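Local coordinates for protein DNA polymerase III, beta subunit (Thermotoga maritima, PDB 1VPK) that probably tethers DNA polymerases and other proteins to DNA for processive synthesis, as a ring-shaped head-to-tail homodimer that encircles the duplex, at residues 30-35 with 61-66; 169-172 with 177-180; 211-216 with 234-239. All coordinates share one frame; numbering follows the deposited sequence.

Interaction 1. Residues 30-35 with 61-66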
loop_
_atom_site.group_PDB
_atom_site.type_symbol
_atom_site.label_atom_id
_atom_site.label_comp_id
_atom_site.label_asym_id
_atom_site.label_seq_id
_atom_site.Cartn_x
_atom_site.Cartn_y
_atom_site.Cartn_z
ATOM N N SER A 30 -11.175 -10.228 16.578
ATOM C CA SER A 30 -10.020 -10.673 15.834
ATOM C C SER A 30 -8.678 -10.215 16.378
ATOM O O SER A 30 -7.724 -10.936 16.225
ATOM C CB SER A 30 -10.110 -10.293 14.348
ATOM O OG SER A 30 -10.141 -8.910 14.222
ATOM N N LYS A 31 -8.609 -9.049 17.030
ATOM C CA LYS A 31 -7.312 -8.553 17.452
ATOM C C LYS A 31 -6.888 -9.065 18.852
ATOM O O LYS A 31 -5.842 -8.683 19.385
ATOM C CB LYS A 31 -7.231 -7.029 17.320
ATOM C CG LYS A 31 -7.261 -6.555 15.858
ATOM C CD LYS A 31 -6.564 -5.234 15.712
ATOM C CE LYS A 31 -6.293 -4.775 14.251
ATOM N NZ LYS A 31 -5.345 -3.548 14.356
ATOM N N ALA A 32 -7.683 -9.944 19.424
ATOM C CA ALA A 32 -7.341 -10.652 20.651
ATOM C C ALA A 32 -6.740 -12.048 20.319
ATOM O O ALA A 32 -6.302 -12.762 21.208
ATOM C CB ALA A 32 -8.529 -10.791 21.515
ATOM N N LEU A 33 -6.696 -12.434 19.056
ATOM C CA LEU A 33 -6.104 -13.750 18.691
ATOM C C LEU A 33 -4.596 -13.769 18.965
ATOM O O LEU A 33 -3.934 -12.731 18.811
ATOM C CB LEU A 33 -6.337 -14.041 17.211
ATOM C CG LEU A 33 -7.781 -14.224 16.702
ATOM C CD1 LEU A 33 -7.835 -14.173 15.199
ATOM C CD2 LEU A 33 -8.281 -15.546 17.142
ATOM N N ALA A 34 -4.058 -14.948 19.341
ATOM C CA ALA A 34 -2.607 -15.162 19.411
ATOM C C ALA A 34 -2.015 -15.391 18.020
ATOM O O ALA A 34 -2.723 -15.699 17.085
ATOM C CB ALA A 34 -2.299 -16.358 20.287
ATOM N N LYS A 35 -0.705 -15.278 17.884
ATOM C CA LYS A 35 -0.024 -15.682 16.626
ATOM C C LYS A 35 0.041 -17.232 16.451
ATOM O O LYS A 35 0.152 -17.971 17.437
ATOM C CB LYS A 35 1.410 -15.107 16.570
ATOM C CG LYS A 35 1.581 -13.691 17.120
ATOM N N LEU A 61 -4.358 -15.067 26.096
ATOM C CA LEU A 61 -4.034 -15.202 27.520
ATOM C C LEU A 61 -3.708 -13.892 28.255
ATOM O O LEU A 61 -3.645 -13.866 29.497
ATOM C CB LEU A 61 -2.918 -16.241 27.778
ATOM C CG LEU A 61 -3.091 -17.667 27.191
ATOM C CD1 LEU A 61 -2.050 -18.546 27.757
ATOM C CD2 LEU A 61 -4.457 -18.224 27.507
ATOM N N GLU A 62 -3.506 -12.803 27.522
ATOM C CA GLU A 62 -3.381 -11.477 28.157
ATOM C C GLU A 62 -4.646 -10.652 27.888
ATOM O O GLU A 62 -5.127 -9.991 28.803
ATOM C CB GLU A 62 -2.133 -10.738 27.649
ATOM C CG GLU A 62 -2.152 -9.218 27.952
ATOM C CD GLU A 62 -0.908 -8.501 27.439
ATOM O OE1 GLU A 62 -0.793 -8.347 26.183
ATOM O OE2 GLU A 62 -0.080 -8.108 28.314
ATOM N N THR A 63 -5.166 -10.695 26.650
ATOM C CA THR A 63 -6.459 -10.094 26.287
ATOM C C THR A 63 -7.458 -11.233 25.934
ATOM O O THR A 63 -7.082 -12.193 25.254
ATOM C CB THR A 63 -6.305 -9.131 25.053
ATOM O OG1 THR A 63 -5.257 -8.178 25.251
ATOM C CG2 THR A 63 -7.656 -8.397 24.718
ATOM N N GLY A 64 -8.691 -11.142 26.402
ATOM C CA GLY A 64 -9.766 -12.070 26.063
ATOM C C GLY A 64 -11.007 -11.309 25.670
ATOM O O GLY A 64 -11.335 -10.239 26.266
ATOM N N VAL A 65 -11.698 -11.801 24.648
ATOM C CA VAL A 65 -12.909 -11.167 24.160
ATOM C C VAL A 65 -13.972 -12.222 24.080
ATOM O O VAL A 65 -13.716 -13.296 23.525
ATOM C CB VAL A 65 -12.746 -10.640 22.754
ATOM C CG1 VAL A 65 -14.107 -10.040 22.247
ATOM C CG2 VAL A 65 -11.679 -9.605 22.692
ATOM N N LYS A 66 -15.143 -11.930 24.640
ATOM C CA LYS A 66 -16.312 -12.804 24.553
ATOM C C LYS A 66 -17.420 -11.943 23.928
ATOM O O LYS A 66 -17.911 -10.991 24.552
ATOM C CB LYS A 66 -16.717 -13.288 25.945
ATOM C CG LYS A 66 -17.830 -14.339 25.946
ATOM C CD LYS A 66 -18.235 -14.781 27.354
ATOM C CE LYS A 66 -19.160 -15.966 27.275
ATOM N NZ LYS A 66 -19.569 -16.532 28.616
#

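Interaction 2. Residues 169-172 with 177-180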
loop_
_atom_site.group_PDB
_atom_site.type_symbol
_atom_site.label_atom_id
_atom_site.label_comp_id
_atom_site.label_asym_id
_atom_site.label_seq_id
_atom_site.Cartn_x
_atom_site.Cartn_y
_atom_site.Cartn_z
ATOM N N VAL A 169 -0.088 1.656 26.670
ATOM C CA VAL A 169 -0.632 2.957 26.979
ATOM C C VAL A 169 -1.023 2.966 28.446
ATOM O O VAL A 169 -1.648 2.031 28.952
ATOM C CB VAL A 169 -1.883 3.298 26.147
ATOM C CG1 VAL A 169 -2.433 4.719 26.522
ATOM C CG2 VAL A 169 -1.605 3.201 24.654
ATOM N N PHE A 170 -0.633 4.048 29.098
ATOM C CA PHE A 170 -0.837 4.238 30.521
ATOM C C PHE A 170 -2.107 5.042 30.717
ATOM O O PHE A 170 -2.302 6.094 30.090
ATOM C CB PHE A 170 0.406 4.933 31.124
ATOM C CG PHE A 170 0.433 4.947 32.639
ATOM C CD1 PHE A 170 0.437 3.764 33.369
ATOM C CD2 PHE A 170 0.490 6.156 33.332
ATOM C CE1 PHE A 170 0.464 3.792 34.750
ATOM C CE2 PHE A 170 0.509 6.178 34.732
ATOM C CZ PHE A 170 0.504 5.004 35.425
ATOM N N TRP A 171 -2.968 4.555 31.602
ATOM C CA TRP A 171 -4.224 5.207 31.914
ATOM C C TRP A 171 -4.132 5.802 33.305
ATOM O O TRP A 171 -3.795 5.088 34.237
ATOM C CB TRP A 171 -5.379 4.201 31.900
ATOM C CG TRP A 171 -5.652 3.522 30.599
ATOM C CD1 TRP A 171 -4.761 2.861 29.813
ATOM C CD2 TRP A 171 -6.937 3.360 29.977
ATOM N NE1 TRP A 171 -5.405 2.344 28.693
ATOM C CE2 TRP A 171 -6.741 2.644 28.778
ATOM C CE3 TRP A 171 -8.234 3.767 30.314
ATOM C CZ2 TRP A 171 -7.804 2.308 27.924
ATOM C CZ3 TRP A 171 -9.269 3.488 29.442
ATOM C CH2 TRP A 171 -9.051 2.741 28.271
ATOM N N GLU A 172 -4.482 7.093 33.444
ATOM C CA GLU A 172 -4.607 7.745 34.736
ATOM C C GLU A 172 -5.983 8.331 34.910
ATOM O O GLU A 172 -6.415 9.213 34.131
ATOM C CB GLU A 172 -3.617 8.888 34.875
ATOM C CG GLU A 172 -2.185 8.449 34.951
ATOM C CD GLU A 172 -1.264 9.661 34.999
ATOM O OE1 GLU A 172 -1.520 10.581 35.779
ATOM O OE2 GLU A 172 -0.312 9.705 34.218
ATOM N N LEU A 177 -11.960 12.812 35.197
ATOM C CA LEU A 177 -10.781 13.079 34.343
ATOM C C LEU A 177 -10.060 11.790 33.971
ATOM O O LEU A 177 -9.798 10.955 34.837
ATOM C CB LEU A 177 -9.789 14.016 35.047
ATOM C CG LEU A 177 -8.618 14.670 34.298
ATOM C CD1 LEU A 177 -9.144 15.603 33.223
ATOM C CD2 LEU A 177 -7.739 15.501 35.267
ATOM N N LEU A 178 -9.737 11.659 32.684
ATOM C CA LEU A 178 -8.944 10.560 32.165
ATOM C C LEU A 178 -7.831 11.120 31.327
ATOM O O LEU A 178 -8.047 12.001 30.492
ATOM C CB LEU A 178 -9.789 9.650 31.263
ATOM C CG LEU A 178 -9.092 8.531 30.492
ATOM C CD1 LEU A 178 -8.618 7.478 31.450
ATOM C CD2 LEU A 178 -10.036 7.894 29.476
ATOM N N ARG A 179 -6.645 10.578 31.555
ATOM C CA ARG A 179 -5.465 10.881 30.781
ATOM C C ARG A 179 -4.882 9.582 30.306
ATOM O O ARG A 179 -4.773 8.635 31.061
ATOM C CB ARG A 179 -4.433 11.603 31.647
ATOM C CG ARG A 179 -3.090 11.880 30.975
ATOM C CD ARG A 179 -2.066 12.543 31.940
ATOM N NE ARG A 179 -2.414 13.897 32.349
ATOM C CZ ARG A 179 -1.578 14.702 33.032
ATOM N NH1 ARG A 179 -0.359 14.297 33.348
ATOM N NH2 ARG A 179 -1.944 15.905 33.362
ATOM N N LEU A 180 -4.482 9.581 29.041
ATOM C CA LEU A 180 -3.762 8.520 28.440
ATOM C C LEU A 180 -2.384 8.996 28.041
ATOM O O LEU A 180 -2.242 10.104 27.539
ATOM C CB LEU A 180 -4.490 8.063 27.181
ATOM C CG LEU A 180 -5.889 7.487 27.318
ATOM C CD1 LEU A 180 -6.353 6.976 25.921
ATOM C CD2 LEU A 180 -5.908 6.364 28.373
HETATM O O HOH W 1 -6.603 11.786 35.047
#

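Interaction 3. Residues 211-216 with 234-239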
loop_
_atom_site.group_PDB
_atom_site.type_symbol
_atom_site.label_atom_id
_atom_site.label_comp_id
_atom_site.label_asym_id
_atom_site.label_seq_id
_atom_site.Cartn_x
_atom_site.Cartn_y
_atom_site.Cartn_z
ATOM N N LYS A 211 -4.629 -2.154 20.946
ATOM C CA LYS A 211 -5.092 -2.358 19.587
ATOM C C LYS A 211 -6.446 -3.092 19.530
ATOM O O LYS A 211 -7.290 -2.845 18.641
ATOM C CB LYS A 211 -4.014 -3.095 18.794
ATOM C CG LYS A 211 -2.780 -2.179 18.533
ATOM C CD LYS A 211 -1.732 -2.851 17.645
ATOM C CE LYS A 211 -0.347 -2.077 17.511
ATOM N NZ LYS A 211 0.787 -3.105 17.283
ATOM N N GLU A 212 -6.684 -3.963 20.499
ATOM C CA GLU A 212 -7.991 -4.578 20.600
ATOM C C GLU A 212 -8.983 -3.523 21.112
ATOM O O GLU A 212 -10.096 -3.470 20.632
ATOM C CB GLU A 212 -7.966 -5.854 21.469
ATOM C CG GLU A 212 -9.332 -6.470 21.713
ATOM C CD GLU A 212 -10.158 -6.797 20.462
ATOM O OE1 GLU A 212 -9.664 -6.904 19.310
ATOM O OE2 GLU A 212 -11.354 -7.036 20.649
ATOM N N VAL A 213 -8.578 -2.679 22.052
ATOM C CA VAL A 213 -9.463 -1.608 22.549
ATOM C C VAL A 213 -9.934 -0.758 21.368
ATOM O O VAL A 213 -11.152 -0.546 21.188
ATOM C CB VAL A 213 -8.771 -0.751 23.647
ATOM C CG1 VAL A 213 -9.548 0.512 23.952
ATOM C CG2 VAL A 213 -8.648 -1.571 24.927
ATOM N N GLN A 214 -8.971 -0.361 20.529
ATOM C CA GLN A 214 -9.234 0.465 19.375
ATOM C C GLN A 214 -10.178 -0.270 18.410
ATOM O O GLN A 214 -11.083 0.324 17.805
ATOM C CB GLN A 214 -7.949 0.738 18.623
ATOM C CG GLN A 214 -7.145 1.898 19.044
ATOM C CD GLN A 214 -6.194 2.297 17.917
ATOM O OE1 GLN A 214 -5.351 1.491 17.486
ATOM N NE2 GLN A 214 -6.358 3.509 17.407
ATOM N N ASN A 215 -9.937 -1.562 18.239
ATOM C CA ASN A 215 -10.737 -2.393 17.341
ATOM C C ASN A 215 -12.196 -2.421 17.802
ATOM O O ASN A 215 -13.141 -2.301 17.007
ATOM C CB ASN A 215 -10.155 -3.813 17.337
ATOM C CG ASN A 215 -10.796 -4.693 16.324
ATOM O OD1 ASN A 215 -10.922 -4.322 15.160
ATOM N ND2 ASN A 215 -11.187 -5.886 16.745
ATOM N N VAL A 216 -12.364 -2.584 19.104
ATOM C CA VAL A 216 -13.694 -2.568 19.728
ATOM C C VAL A 216 -14.432 -1.226 19.453
ATOM O O VAL A 216 -15.566 -1.199 18.906
ATOM C CB VAL A 216 -13.580 -2.824 21.265
ATOM C CG1 VAL A 216 -14.899 -2.569 21.958
ATOM C CG2 VAL A 216 -13.190 -4.241 21.502
ATOM N N VAL A 234 -8.603 -5.189 33.602
ATOM C CA VAL A 234 -9.505 -4.144 33.141
ATOM C C VAL A 234 -10.468 -4.806 32.124
ATOM O O VAL A 234 -10.016 -5.450 31.152
ATOM C CB VAL A 234 -8.714 -3.035 32.446
ATOM C CG1 VAL A 234 -9.639 -1.930 31.849
ATOM C CG2 VAL A 234 -7.727 -2.414 33.413
ATOM N N SER A 235 -11.769 -4.641 32.362
ATOM C CA SER A 235 -12.807 -5.004 31.429
ATOM C C SER A 235 -13.236 -3.742 30.722
ATOM O O SER A 235 -13.436 -2.711 31.363
ATOM C CB SER A 235 -14.019 -5.623 32.136
ATOM O OG SER A 235 -13.751 -6.958 32.581
ATOM N N LEU A 236 -13.379 -3.844 29.411
ATOM C CA LEU A 236 -13.998 -2.851 28.575
ATOM C C LEU A 236 -15.207 -3.541 27.941
ATOM O O LEU A 236 -15.046 -4.516 27.193
ATOM C CB LEU A 236 -13.020 -2.418 27.497
ATOM C CG LEU A 236 -13.351 -1.162 26.704
ATOM C CD1 LEU A 236 -12.445 -0.020 27.176
ATOM C CD2 LEU A 236 -13.132 -1.394 25.240
ATOM N N SER A 237 -16.398 -3.050 28.258
ATOM C CA SER A 237 -17.653 -3.725 27.924
ATOM C C SER A 237 -18.545 -2.822 27.078
ATOM O O SER A 237 -18.699 -1.614 27.379
ATOM C CB SER A 237 -18.442 -4.021 29.215
ATOM O OG SER A 237 -17.767 -4.970 30.021
ATOM N N THR A 238 -19.144 -3.419 26.051
ATOM C CA THR A 238 -20.315 -2.875 25.386
ATOM C C THR A 238 -21.495 -3.807 25.720
ATOM O O THR A 238 -21.370 -4.720 26.535
ATOM C CB THR A 238 -20.129 -2.778 23.852
ATOM O OG1 THR A 238 -20.169 -4.089 23.265
ATOM C CG2 THR A 238 -18.794 -2.113 23.506
ATOM N N ASN A 239 -22.648 -3.517 25.121
ATOM C CA ASN A 239 -23.860 -4.329 25.179
ATOM C C ASN A 239 -23.589 -5.834 24.976
ATOM O O ASN A 239 -24.008 -6.662 25.797
ATOM C CB ASN A 239 -24.761 -3.813 24.035
ATOM C CG ASN A 239 -26.184 -4.251 24.142
ATOM O OD1 ASN A 239 -26.811 -4.148 25.205
ATOM N ND2 ASN A 239 -26.746 -4.684 23.006
#

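Interaction 1. Residues 30-35 with 61-66
V65 holds CG1 anti to its backbone N (chi1 177°), which leaves CG2 beside that nitrogen and brings it up to the methyl group of A32. Two residues earlier on the same strand, T63 has chi1 at -52°, so that its methyl CG2 stands anti to the nitrogen and also reaches A32, while OG1 takes the place beside the nitrogen. The single CB of A32 therefore touches two branches at once: V65 CG2 at 3.6 Å and, less closely, T63 CG2 at 4.1 Å. G64, between the two strand residues, brings no side chain to the contact. No hydrogen bond links 30-35 to 61-66; only about 114 Å² of surface is buried between them, and the nearest CA atoms, those of A32 and T63, are 5.7 Å apart. In the sliding-clamp fold this is the place where the loop between helix 19-29 and strand 44-50 packs on strand 63-68, in the sheet the N-terminal domain shares with the central domain. This strand pairs with strand 241-246, so the sheet runs on across the domain boundary. Helix 207-218 of that second domain completes the surroundings: E212 packs against both T63 and V65, and T63 OG1 and S209 OG share a hydrogen bond, so the hydroxyl of this buried threonine is satisfied although its methyl serves the apolar side. On the loop side, A32 also rests on A58 of strand 53-59, and the carbonyl oxygen of L33 accepts a hydrogen bond from K208 NZ.

Interaction 2. Residues 169-172 with 177-180
Over one face of the W171 indole lies the methyl CD2 of L180, 3.6 Å from the centroid of the five-membered ring and only 14° off its normal, a CH-pi contact. L178 CD1 approaches the same indole obliquely at CE3, 3.9 Å away, and the carbonyl oxygen of V169 lies at the ring edge, in its plane. Beyond the hairpin, W171 stacks with F203 and touches M210. The torsion of L180, with CG anti to the carbonyl carbon (chi1 -63°), sets its side chain alongside the indole, both pointing the same way, while its CB meets V169 CG1 at 4.0 Å. With an alanine at W171, L180 CD2 would probably lose the aromatic face it rests on, and a gap would be likely to open between L178, L180 and F203.

Strands 168-174 and 177-183 form an antiparallel beta hairpin of the central clamp domain. W171 and L180 are a non-hydrogen-bonded pair; E172 and R179 are the hydrogen-bonded one, E172 N giving a nearly straight bond to R179 O (2.9 Å) and R179 N returning one to E172 O (2.9 Å). A water also donates to E172 O and, weakly, to L177 O.

One face, with V169, W171, L178 and L180, is apolar, and V169, L178 and L180 meet helix 143-153; the other adds the charged pair E172 and R179 to F170 and L177. Carboxylate and guanidinium planes are 56° apart, and E172 OE1, 4.6 Å from R179 NH1, lies well out of the guanidinium plane. The charges probably favour each other through space, while directed bonds, from both groups to Y255 OH and from R179 NE to E192, hold them in place.

Interaction 3. Residues 211-216 with 234-239
V216 and L236 make the closest contact where helix 207-218 packs on strand 233-237, a helix-on-sheet arrangement within the central domain of the sliding clamp. V216 CG1 meets L236 CD2 at 3.9 Å, the two side chains sliding past each other in opposite directions. Leucine CG stands anti to its backbone N (chi1 -166°), which places CD2 against V216 CG1. About one helical turn back, V213 CG1 makes a longer contact with the same methyl, at 4.3 Å, so that L236 CD2 serves two valines. All three residues are buried. Neighbouring strands pack on this buried part as well: L236 also rests on I225 and V227 of strand 224-229, while V216 touches T243 of strand 241-246.

Past the end of the strand the contact is looser in a different sense. T238 is partly exposed and gives up little surface, offering only its methyl: CG2 lies 4.2 Å from V216 CG1, where the CA atoms of V216 and T238 are 8.7 Å apart, against 7.6 Å for those of V213 and L236. Its OG1 turns to the local chain instead, with weak hydrogen bonds from the backbone nitrogens of D240 and V241. No hydrogen bond joins helix and strand; the contact is wholly one of methyl groups. Away from this interface, N215 and E212 of the helix are bonded to each other, and N215 ND2 also bonds to T27 O of the N-terminal domain; ND2 lies 3.2 Å from E212 OE1, meeting that oxygen on its syn side but 34° out of the carboxylate plane.

How the interactions relate
Along the chain the three contacts follow in series: interaction 1 in the N-terminal domain, interactions 2 and 3 in the central one. Interactions 1 and 3 have centres 11 Å apart and touch through E212 of helix 207-218, whose OE2 lies 3.3 Å from V65 CG2. Both reach the same antiparallel sheet, in which strand 241-246 stands between strands 63-68 and 233-237, so the two domains share it. Interaction 2 belongs to a second sheet, its centre about 22 Å from that of interaction 1 and about 15 Å from that of interaction 3; M210 on helix 207-218 packs against its hairpin. The helix thus meets both sheets, which continue into the N-terminal and C-terminal domains of this chain respectively.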